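Local atomic coordinates of putative glycoside hydrolase (Parabacteroides distasonis ATCC 8503, PDB entry 3GYC), a protein that probably hydrolyses glycosidic bonds in carbohydrates, as a putative glycoside hydrolase of a cellulase-like family with a TIM-barrel fold. Residues L27-R30 with G35-D38; E37-V42 with Q93-L98. All coordinates share one frame; numbering follows the deposited sequence. Where two conformers were deposited one is given.

In the fold
Both contacts lie on the same side of the TIM barrel; contact 1 and the first half of contact 2 belong to the connection after strand 17-23, and residues 93-98 to the one after strand 53-57. Contact 1 (27-30 with 35-38) comes first: it ties the end of helix 25-28 to the loop leading into helix 39-48, across four intervening residues. Contact 2 (37-42 with 93-98) then sets the start of helix 39-48 against the start of helix 95-105. The centres of the contacts are about 8 Å apart, and Glu37 and Asp38 belong to both. Arg30 of contact 1 makes a cation-pi contact with Trp39 of contact 2, so the local loop and the packing of two barrel helices form one continuous patch.

Contact 1 of 2, residues L27-R30 with G35-D38; sequences LERR and GYED. With EDO (1,2-ethanediol), chain D.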
ATOM      1  N   LEU A  27      11.460  -8.489   1.940  1.00 10.33           N
ATOM      2  CA  LEU A  27      12.909  -8.590   1.797  1.00 10.74           C
ATOM      3  C   LEU A  27      13.601  -8.509   3.156  1.00 11.55           C
ATOM      4  O   LEU A  27      14.582  -9.227   3.379  1.00 12.87           O
ATOM      5  CB  LEU A  27      13.415  -7.467   0.875  1.00 10.23           C
ATOM      6  CG  LEU A  27      14.883  -7.498   0.491  1.00 10.14           C
ATOM      7  CD1 LEU A  27      15.219  -8.838  -0.189  1.00  9.06           C
ATOM      8  CD2 LEU A  27      15.225  -6.225  -0.381  1.00  7.48           C
ATOM      9  N   GLU A  28      13.104  -7.660   4.047  1.00 10.21           N
ATOM     10  CA  GLU A  28      13.777  -7.380   5.325  1.00 10.78           C
ATOM     11  C   GLU A  28      13.565  -8.344   6.465  1.00 13.20           C
ATOM     12  O   GLU A  28      14.466  -8.552   7.257  1.00 10.23           O
ATOM     13  CB  GLU A  28      13.380  -5.997   5.812  1.00 10.98           C
ATOM     14  CG  GLU A  28      14.057  -4.951   4.961  1.00 11.43           C
ATOM     15  CD  GLU A  28      13.708  -3.537   5.351  1.00 11.30           C
ATOM     16  OE1 GLU A  28      13.675  -3.225   6.561  1.00 13.94           O
ATOM     17  OE2 GLU A  28      13.579  -2.688   4.435  1.00 11.00           O
ATOM     18  N   ARG A  29      12.367  -8.928   6.533  1.00 10.69           N
ATOM     19  CA  ARG A  29      11.996  -9.758   7.692  1.00 10.81           C
ATOM     20  C   ARG A  29      12.316 -11.175   7.480  1.00 11.65           C
ATOM     21  O   ARG A  29      11.431 -12.051   7.326  1.00 10.68           O
ATOM     22  CB  ARG A  29      10.527  -9.536   8.032  1.00 10.19           C
ATOM     23  CG  ARG A  29      10.247  -8.167   8.576  1.00 11.05           C
ATOM     24  CD  ARG A  29       8.845  -8.098   9.256  1.00 10.93           C
ATOM     25  NE  ARG A  29       8.775  -8.902  10.476  1.00 12.21           N
ATOM     26  CZ  ARG A  29       9.041  -8.482  11.709  1.00 11.33           C
ATOM     27  NH1 ARG A  29       9.528  -7.285  11.956  1.00 13.73           N
ATOM     28  NH2 ARG A  29       8.964  -9.340  12.712  1.00 13.04           N
ATOM     29  N   ARG A  30      13.631 -11.410   7.393  1.00 12.05           N
ATOM     30  CA  ARG A  30      14.121 -12.741   7.073  1.00 12.84           C
ATOM     31  C   ARG A  30      15.196 -13.258   8.043  1.00 11.05           C
ATOM     32  O   ARG A  30      15.927 -14.180   7.732  1.00 10.80           O
ATOM     33  CB  ARG A  30      14.560 -12.774   5.618  1.00 15.32           C
ATOM     34  CG  ARG A  30      13.523 -12.175   4.672  1.00 16.30           C
ATOM     35  CD  ARG A  30      13.948 -12.382   3.247  1.00 16.02           C
ATOM     36  NE  ARG A  30      13.681 -13.742   2.761  1.00 15.72           N
ATOM     37  CZ  ARG A  30      14.330 -14.350   1.778  1.00 15.61           C
ATOM     38  NH1 ARG A  30      15.400 -13.811   1.221  1.00 15.52           N
ATOM     39  NH2 ARG A  30      13.922 -15.527   1.357  1.00 15.76           N
ATOM     40  N   GLY A  35       9.185 -13.959   9.769  1.00 12.00           N
ATOM     41  CA  GLY A  35       8.008 -14.129   8.977  1.00 12.23           C
ATOM     42  C   GLY A  35       8.166 -14.451   7.525  1.00 14.77           C
ATOM     43  O   GLY A  35       7.327 -15.154   6.986  1.00 12.70           O
ATOM     44  N   TYR A  36       9.237 -13.949   6.901  1.00 13.00           N
ATOM     45  CA  TYR A  36       9.423 -14.067   5.477  1.00 13.44           C
ATOM     46  C   TYR A  36      10.678 -14.804   5.009  1.00 13.23           C
ATOM     47  O   TYR A  36      11.111 -14.632   3.892  1.00 13.83           O
ATOM     48  CB  TYR A  36       9.334 -12.700   4.837  1.00 12.30           C
ATOM     49  CG  TYR A  36       8.054 -11.985   5.093  1.00 12.69           C
ATOM     50  CD1 TYR A  36       7.828 -11.330   6.312  1.00 13.66           C
ATOM     51  CD2 TYR A  36       7.049 -11.950   4.132  1.00 15.44           C
ATOM     52  CE1 TYR A  36       6.632 -10.628   6.563  1.00 13.96           C
ATOM     53  CE2 TYR A  36       5.844 -11.264   4.374  1.00 13.28           C
ATOM     54  CZ  TYR A  36       5.637 -10.638   5.594  1.00 13.91           C
ATOM     55  OH  TYR A  36       4.431  -9.998   5.803  1.00 14.33           O
ATOM     56  N   GLU A  37      11.203 -15.661   5.881  1.00 12.91           N
ATOM     57  CA  GLU A  37      12.343 -16.500   5.564  1.00 12.58           C
ATOM     58  C   GLU A  37      12.100 -17.457   4.400  1.00 12.86           C
ATOM     59  O   GLU A  37      12.966 -17.593   3.536  1.00 11.76           O
ATOM     60  CB  GLU A  37      12.765 -17.304   6.769  1.00 12.37           C
ATOM     61  CG  GLU A  37      13.320 -16.502   7.938  1.00 12.27           C
ATOM     62  CD  GLU A  37      13.490 -17.412   9.138  1.00 14.70           C
ATOM     63  OE1 GLU A  37      12.515 -17.625   9.895  1.00 14.55           O
ATOM     64  OE2 GLU A  37      14.607 -17.940   9.314  1.00 14.55           O
ATOM     65  N   ASP A  38      10.938 -18.110   4.377  1.00 11.12           N
ATOM     66  CA  ASP A  38      10.602 -19.087   3.327  1.00 11.66           C
ATOM     67  C   ASP A  38       9.473 -18.526   2.473  1.00 12.00           C
ATOM     68  O   ASP A  38       8.289 -18.613   2.841  1.00 11.37           O
ATOM     69  CB  ASP A  38      10.215 -20.427   3.971  1.00 12.14           C
ATOM     70  CG  ASP A  38       9.987 -21.514   2.937  1.00 13.66           C
ATOM     71  OD1 ASP A  38       9.804 -21.181   1.738  1.00 11.54           O
ATOM     72  OD2 ASP A  38      10.002 -22.695   3.309  1.00 13.87           O
TER
HETATM   73  C1  EDO D   3      10.774  -8.402  16.177  1.00 32.76           C
HETATM   74  O1  EDO D   3       9.999  -9.333  15.398  1.00 32.92           O
HETATM   75  C2  EDO D   3      10.206  -7.020  16.025  1.00 32.54           C
HETATM   76  O2  EDO D   3       9.831  -6.690  14.675  1.00 30.83           O
HETATM   77  O   HOH W   1      17.212 -16.239   9.084  1.00 31.63           O
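Where the chain leaves helix 25-28, Arg29 O accepts Tyr36 N at 2.9 Å, and Arg30 and Glu37 have their CA atoms 4.4 Å apart. Arg29 sits at the centre of an inverse gamma turn. Its CB lies 3.7 Å from CD1 of the Tyr36 ring, while the ring's hydroxyl is bonded to Gln352. The Arg30 side chain stays beside the returning chain: NE donates to Tyr36 O at 2.9 Å, with that oxygen close to the guanidinium plane although the donor stands above the carbonyl plane. A bend at chi3 (79°) lays the guanidinium alongside residues 36-37, where NH2 adds a weak bond to Glu37 O. These bonds close the turn between the short helix 25-28 and helix 39-48, within the connection that follows the first barrel strand, 17-23. At phi 121° any side chain on Gly35 would collide with the carbonyl oxygen of the residue before it. At its far end the Arg29 guanidinium holds 1,2-ethanediol, probably from the crystallisation liquor, by its edge: NH1 donates to O2 at 2.8 Å and NH2 to O1 at 2.9 Å. Asp81 also binds this diol, and Arg29 NE and NH1 have further acceptors in Ala34 O and Gly83 O. A water donates to both Arg30 O and Glu37 OE2, whereas OE1 of that carboxylate takes Gly33 N.

Contact 2 of 2, residues E37-V42 with Q93-L98; sequences EDWDQV and QPNLNL
Trp39 reaches across to the first turn of helix 95-105 with the six-membered end of its indole, and Asn95 and Leu98 receive it. The ring and the Asn95 amide are almost perpendicular, their planes 86° apart. CB of Asn95 lies in the indole plane at its edge, 3.8 Å from Trp39 CH2, and Asn95 OD1 is equally near that carbon. The backbone meets the same corner, with Asn95 O 3.5 Å from Trp39 CH2. About one turn further along helix 95-105, Leu98 crosses the tryptophan at about a right angle and brings its CB to the ring edge, 4.1 Å from Trp39 CZ3. With CG anti to its own carbonyl carbon (chi1 -69°), the indole leaves the start of helix 39-48 to span the gap, the nearest CA atoms, those of Trp39 and Leu98, being 9.5 Å apart. At the other end of the ring NE1 donates to Trp26 O, and Arg30 makes a cation-pi contact with the indole. An alanine here is likely to leave a gap between the two helix starts and to deprive both the Trp26 carbonyl and the Arg30 guanidinium of a partner.

Each helix start is secured by its own side chains. Asp38, the N-cap of helix 39-48, accepts Gln41 N on OD1 from above the carboxylate plane. In the other segment the Gln93 amide pairs with Asn97 twice: OE1 takes Asn97 N, and NE2 points nearly straight at Asn97 OD1 (164°) but meets it from above the carbonyl plane; NE2 also bonds Ser143 OG. Asp40 forms salt bridges with Lys102 and Arg106. This is helix-helix packing in the outer layer of a TIM barrel, joining helices 39-48 and 95-105 around the parallel strands.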
ATOM      1  N   GLU A  37      11.203 -15.661   5.881  1.00 12.91           N
ATOM      2  CA  GLU A  37      12.343 -16.500   5.564  1.00 12.58           C
ATOM      3  C   GLU A  37      12.100 -17.457   4.400  1.00 12.86           C
ATOM      4  O   GLU A  37      12.966 -17.593   3.536  1.00 11.76           O
ATOM      5  CB  GLU A  37      12.765 -17.304   6.769  1.00 12.37           C
ATOM      6  CG  GLU A  37      13.320 -16.502   7.938  1.00 12.27           C
ATOM      7  CD  GLU A  37      13.490 -17.412   9.138  1.00 14.70           C
ATOM      8  OE1 GLU A  37      12.515 -17.625   9.895  1.00 14.55           O
ATOM      9  OE2 GLU A  37      14.607 -17.940   9.314  1.00 14.55           O
ATOM     10  N   ASP A  38      10.938 -18.110   4.377  1.00 11.12           N
ATOM     11  CA  ASP A  38      10.602 -19.087   3.327  1.00 11.66           C
ATOM     12  C   ASP A  38       9.473 -18.526   2.473  1.00 12.00           C
ATOM     13  O   ASP A  38       8.289 -18.613   2.841  1.00 11.37           O
ATOM     14  CB  ASP A  38      10.215 -20.427   3.971  1.00 12.14           C
ATOM     15  CG  ASP A  38       9.987 -21.514   2.937  1.00 13.66           C
ATOM     16  OD1 ASP A  38       9.804 -21.181   1.738  1.00 11.54           O
ATOM     17  OD2 ASP A  38      10.002 -22.695   3.309  1.00 13.87           O
ATOM     18  N   TRP A  39       9.841 -17.896   1.363  1.00 11.94           N
ATOM     19  CA  TRP A  39       8.865 -17.286   0.486  1.00 11.55           C
ATOM     20  C   TRP A  39       7.858 -18.264  -0.113  1.00 11.44           C
ATOM     21  O   TRP A  39       6.701 -17.895  -0.293  1.00 13.64           O
ATOM     22  CB  TRP A  39       9.513 -16.504  -0.668  1.00 11.97           C
ATOM     23  CG  TRP A  39      10.229 -15.259  -0.300  1.00 11.28           C
ATOM     24  CD1 TRP A  39       9.937 -14.396   0.714  1.00 13.78           C
ATOM     25  CD2 TRP A  39      11.364 -14.707  -0.985  1.00 12.22           C
ATOM     26  NE1 TRP A  39      10.843 -13.349   0.720  1.00 12.68           N
ATOM     27  CE2 TRP A  39      11.724 -13.526  -0.318  1.00 12.67           C
ATOM     28  CE3 TRP A  39      12.093 -15.101  -2.102  1.00 12.83           C
ATOM     29  CZ2 TRP A  39      12.753 -12.720  -0.749  1.00 12.47           C
ATOM     30  CZ3 TRP A  39      13.135 -14.305  -2.524  1.00 13.68           C
ATOM     31  CH2 TRP A  39      13.461 -13.136  -1.850  1.00 13.25           C
ATOM     32  N   ASP A  40       8.280 -19.474  -0.421  1.00 12.29           N
ATOM     33  CA  ASP A  40       7.348 -20.508  -0.926  1.00 13.07           C
ATOM     34  C   ASP A  40       6.296 -20.842   0.106  1.00 13.41           C
ATOM     35  O   ASP A  40       5.074 -20.873  -0.230  1.00 12.31           O
ATOM     36  CB  ASP A  40       8.075 -21.771  -1.364  1.00 13.51           C
ATOM     37  CG  ASP A  40       8.922 -21.521  -2.599  1.00 15.11           C
ATOM     38  OD1 ASP A  40       8.338 -21.352  -3.676  1.00 15.39           O
ATOM     39  OD2 ASP A  40      10.154 -21.484  -2.499  1.00 14.84           O
ATOM     40  N   GLN A  41       6.725 -21.013   1.349  1.00 11.96           N
ATOM     41  CA  GLN A  41       5.764 -21.338   2.393  0.50 13.58           C
ATOM     42  C   GLN A  41       4.770 -20.186   2.611  1.00 13.56           C
ATOM     43  O   GLN A  41       3.571 -20.441   2.696  1.00 12.60           O
ATOM     44  CB  GLN A  41       6.442 -21.714   3.709  0.50 14.14           C
ATOM     45  CG  GLN A  41       5.473 -22.065   4.864  0.50 15.01           C
ATOM     46  CD  GLN A  41       4.482 -23.178   4.542  0.50 15.96           C
ATOM     47  OE1 GLN A  41       4.710 -24.007   3.635  0.50 16.40           O
ATOM     48  NE2 GLN A  41       3.381 -23.232   5.314  0.50 15.44           N
ATOM     49  N   VAL A  42       5.252 -18.943   2.697  1.00 11.97           N
ATOM     50  CA  VAL A  42       4.316 -17.833   2.969  1.00 12.25           C
ATOM     51  C   VAL A  42       3.446 -17.492   1.746  1.00 12.88           C
ATOM     52  O   VAL A  42       2.287 -17.089   1.905  1.00 10.31           O
ATOM     53  CB  VAL A  42       4.963 -16.624   3.664  1.00 14.56           C
ATOM     54  CG1 VAL A  42       5.594 -17.100   4.975  1.00 14.73           C
ATOM     55  CG2 VAL A  42       6.026 -15.934   2.779  1.00 12.41           C
ATOM     56  N   GLN A  93      18.538  -7.314  -5.755  1.00 12.86           N
ATOM     57  CA  GLN A  93      18.539  -8.239  -6.886  1.00 11.98           C
ATOM     58  C   GLN A  93      19.666  -9.231  -6.678  1.00 12.30           C
ATOM     59  O   GLN A  93      20.761  -8.839  -6.231  1.00 12.93           O
ATOM     60  CB  GLN A  93      18.704  -7.517  -8.219  1.00 12.78           C
ATOM     61  CG  GLN A  93      17.529  -6.704  -8.706  1.00 12.78           C
ATOM     62  CD  GLN A  93      16.343  -7.557  -9.183  1.00 13.52           C
ATOM     63  OE1 GLN A  93      16.206  -8.733  -8.806  1.00 13.19           O
ATOM     64  NE2 GLN A  93      15.488  -6.959 -10.009  1.00 11.33           N
ATOM     65  N   PRO A  94      19.453 -10.499  -7.074  1.00 12.26           N
ATOM     66  CA  PRO A  94      18.268 -11.085  -7.754  1.00 11.18           C
ATOM     67  C   PRO A  94      17.051 -11.431  -6.879  1.00 11.41           C
ATOM     68  O   PRO A  94      16.090 -12.011  -7.382  1.00 12.70           O
ATOM     69  CB  PRO A  94      18.847 -12.361  -8.402  1.00 12.25           C
ATOM     70  CG  PRO A  94      19.946 -12.781  -7.434  1.00 12.91           C
ATOM     71  CD  PRO A  94      20.569 -11.471  -6.966  1.00 11.40           C
ATOM     72  N   ASN A  95      17.100 -11.129  -5.588  1.00  9.86           N
ATOM     73  CA  ASN A  95      15.965 -11.399  -4.662  1.00 10.73           C
ATOM     74  C   ASN A  95      14.610 -10.920  -5.169  1.00  9.16           C
ATOM     75  O   ASN A  95      13.631 -11.679  -5.077  1.00  9.76           O
ATOM     76  CB  ASN A  95      16.212 -10.857  -3.260  1.00  9.75           C
ATOM     77  CG  ASN A  95      17.039 -11.793  -2.418  1.00 11.27           C
ATOM     78  OD1 ASN A  95      17.158 -12.960  -2.754  1.00 11.20           O
ATOM     79  ND2 ASN A  95      17.637 -11.274  -1.290  1.00 10.50           N
ATOM     80  N   LEU A  96      14.548  -9.736  -5.775  1.00  8.57           N
ATOM     81  CA  LEU A  96      13.277  -9.234  -6.283  1.00 10.83           C
ATOM     82  C   LEU A  96      12.775 -10.124  -7.403  1.00  9.65           C
ATOM     83  O   LEU A  96      11.620 -10.574  -7.388  1.00 10.58           O
ATOM     84  CB  LEU A  96      13.370  -7.768  -6.714  1.00  9.87           C
ATOM     85  CG  LEU A  96      12.136  -7.174  -7.377  1.00 11.07           C
ATOM     86  CD1 LEU A  96      10.874  -7.233  -6.420  1.00 10.16           C
ATOM     87  CD2 LEU A  96      12.398  -5.757  -7.906  1.00 10.91           C
ATOM     88  N   ASN A  97      13.642 -10.402  -8.370  1.00  9.81           N
ATOM     89  CA  ASN A  97      13.219 -11.254  -9.481  1.00 10.23           C
ATOM     90  C   ASN A  97      12.878 -12.681  -9.025  1.00 10.75           C
ATOM     91  O   ASN A  97      11.977 -13.331  -9.620  1.00 11.03           O
ATOM     92  CB  ASN A  97      14.214 -11.198 -10.625  1.00 10.76           C
ATOM     93  CG  ASN A  97      14.128  -9.879 -11.422  1.00  9.46           C
ATOM     94  OD1 ASN A  97      13.435  -8.919 -11.049  1.00 10.50           O
ATOM     95  ND2 ASN A  97      14.814  -9.848 -12.526  1.00  9.93           N
ATOM     96  N   LEU A  98      13.590 -13.165  -7.995  1.00  9.92           N
ATOM     97  CA  LEU A  98      13.284 -14.489  -7.407  1.00 10.88           C
ATOM     98  C   LEU A  98      11.894 -14.472  -6.809  1.00 10.53           C
ATOM     99  O   LEU A  98      11.113 -15.359  -7.071  1.00 11.38           O
ATOM    100  CB  LEU A  98      14.333 -14.968  -6.381  1.00 10.82           C
ATOM    101  CG  LEU A  98      15.660 -15.479  -6.970  1.00 11.98           C
ATOM    102  CD1 LEU A  98      16.818 -15.617  -5.900  1.00 13.54           C
ATOM    103  CD2 LEU A  98      15.499 -16.780  -7.746  1.00 10.81           C
TER